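Putative integron gene cassette protein (Uncultured bacterium, PDB 3FUY) is of unknown function, a small alpha+beta protein encoded by a mobile integron gene cassette and recovered from a salt-marsh metagenome. Local coordinates at residues N42-V47 and I92-V97. Residues are numbered along the deposited sequence; the frame is centred on the assembly and turned at random.
Sequences NGQFAV and IRIRCV
The guanidinium of Arg-93 meets Gly-43 at its edge: NH2 donates to Gly-43 O at 2.8 Å, the acceptor 5° out of the guanidinium plane, although bent at the hydrogen (130°). Water 1 shares that plane, linking NH1 to Asn-42 O, while water 2 lies 3.5 Å above one face, toward the rim. Arg-93 CB rests 3.3 Å above the guanidinium plane of Arg-95, toward its rim, a group held by Pro-169 O and by salt bridges to Asp-112 and Asp-170. Bends at chi2 and chi3 swing Arg-93 to the bulged start of strand 44-49, and Asp-170 salt-bridges NH2. A leucine in its place would probably leave Gly-43 O and Asp-170 without this shared donor. Water 2 also joins Gln-44 NE2 to Ile-94 N, bridging splayed strands; Gln-44 OE1 binds Arg-73 of helix 59-79. Val-47 N reaches Arg-95 O at 2.9 Å, nearly straight (171°), and Val-97 N reaches Val-47 O at 2.8 Å. Ala-46 CB packs on Ile-94 CG2 (4.1 Å) and touches Met-69 of that helix. Both Val-47 bonds flank Cys-96, a parallel bridge between central strands 44-49 and 91-100 of a mixed sheet, connected through helix 59-79 as a beta-alpha-beta crossover.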
# COMPACT_ATOMS: atom_id res chain seq x y z
N ASN B 42 -5.36 15.35 10.44
CA ASN B 42 -6.79 15.62 10.53
C ASN B 42 -7.61 14.40 10.96
O ASN B 42 -8.81 14.48 11.13
CB ASN B 42 -7.30 16.23 9.22
CG ASN B 42 -6.71 17.61 8.97
OD1 ASN B 42 -6.96 18.54 9.73
ND2 ASN B 42 -5.90 17.74 7.91
N GLY B 43 -6.94 13.27 11.17
CA GLY B 43 -7.63 12.07 11.61
C GLY B 43 -8.69 11.64 10.60
O GLY B 43 -9.84 11.43 10.96
N GLN B 44 -8.31 11.53 9.33
CA GLN B 44 -9.25 11.08 8.31
C GLN B 44 -8.66 9.96 7.48
O GLN B 44 -7.44 9.81 7.39
CB GLN B 44 -9.62 12.23 7.39
CG GLN B 44 -10.50 13.29 7.99
CD GLN B 44 -10.74 14.42 7.00
OE1 GLN B 44 -9.83 15.20 6.73
NE2 GLN B 44 -11.95 14.49 6.43
N PHE B 45 -9.54 9.20 6.83
CA PHE B 45 -9.13 8.16 5.90
C PHE B 45 -10.06 8.18 4.69
O PHE B 45 -11.27 8.26 4.84
CB PHE B 45 -9.19 6.78 6.57
CG PHE B 45 -8.60 5.68 5.75
CD1 PHE B 45 -7.28 5.27 5.96
CD2 PHE B 45 -9.34 5.04 4.77
CE1 PHE B 45 -6.72 4.25 5.21
CE2 PHE B 45 -8.78 4.02 3.99
CZ PHE B 45 -7.47 3.61 4.23
N ALA B 46 -9.49 8.15 3.49
CA ALA B 46 -10.33 8.05 2.29
C ALA B 46 -9.75 7.07 1.30
O ALA B 46 -8.53 6.90 1.20
CB ALA B 46 -10.50 9.42 1.63
N VAL B 47 -10.64 6.42 0.56
CA VAL B 47 -10.24 5.66 -0.60
C VAL B 47 -10.42 6.49 -1.86
O VAL B 47 -11.49 7.05 -2.10
CB VAL B 47 -11.03 4.34 -0.72
CG1 VAL B 47 -10.57 3.56 -1.93
CG2 VAL B 47 -10.88 3.50 0.56
N ILE B 92 -19.97 13.68 10.23
CA ILE B 92 -19.97 13.54 8.78
C ILE B 92 -18.58 13.07 8.40
O ILE B 92 -17.60 13.77 8.65
CB ILE B 92 -20.25 14.88 8.07
CG1 ILE B 92 -21.52 15.54 8.60
CG2 ILE B 92 -20.39 14.65 6.59
CD1 ILE B 92 -21.93 16.76 7.79
N ARG B 93 -18.48 11.90 7.79
CA ARG B 93 -17.18 11.31 7.53
C ARG B 93 -17.02 10.94 6.06
O ARG B 93 -17.92 10.34 5.47
CB ARG B 93 -16.98 10.05 8.38
CG ARG B 93 -17.24 10.25 9.87
CD ARG B 93 -16.27 11.28 10.48
NE ARG B 93 -14.86 10.93 10.27
CZ ARG B 93 -13.84 11.64 10.76
NH1 ARG B 93 -14.09 12.71 11.50
NH2 ARG B 93 -12.59 11.27 10.53
N ILE B 94 -15.88 11.29 5.47
CA ILE B 94 -15.67 10.91 4.08
C ILE B 94 -15.25 9.43 4.03
O ILE B 94 -14.61 8.93 4.96
CB ILE B 94 -14.63 11.81 3.39
CG1 ILE B 94 -14.69 11.63 1.88
CG2 ILE B 94 -13.21 11.54 3.92
CD1 ILE B 94 -13.94 12.73 1.10
N ARG B 95 -15.63 8.72 2.97
CA ARG B 95 -15.20 7.33 2.82
C ARG B 95 -14.40 7.14 1.55
O ARG B 95 -13.33 6.52 1.55
CB ARG B 95 -16.41 6.39 2.80
CG ARG B 95 -17.23 6.41 4.07
CD ARG B 95 -16.39 6.11 5.32
NE ARG B 95 -17.25 6.16 6.50
CZ ARG B 95 -16.86 6.51 7.71
NH1 ARG B 95 -15.59 6.86 7.96
NH2 ARG B 95 -17.75 6.52 8.69
N CYS B 96 -14.92 7.66 0.45
CA CYS B 96 -14.34 7.38 -0.85
C CYS B 96 -14.59 8.55 -1.79
O CYS B 96 -15.63 9.20 -1.74
CB CYS B 96 -14.94 6.09 -1.44
SG CYS B 96 -14.47 5.72 -3.15
N VAL B 97 -13.61 8.83 -2.64
CA VAL B 97 -13.81 9.74 -3.76
C VAL B 97 -13.61 8.89 -5.00
O VAL B 97 -12.51 8.39 -5.24
CB VAL B 97 -12.80 10.90 -3.75
CG1 VAL B 97 -12.94 11.73 -5.03
CG2 VAL B 97 -12.98 11.75 -2.52
O HOH W 1 -11.21 13.66 12.32
O HOH W 2 -13.93 12.79 7.36
O HOH W 3 -12.68 9.99 7.17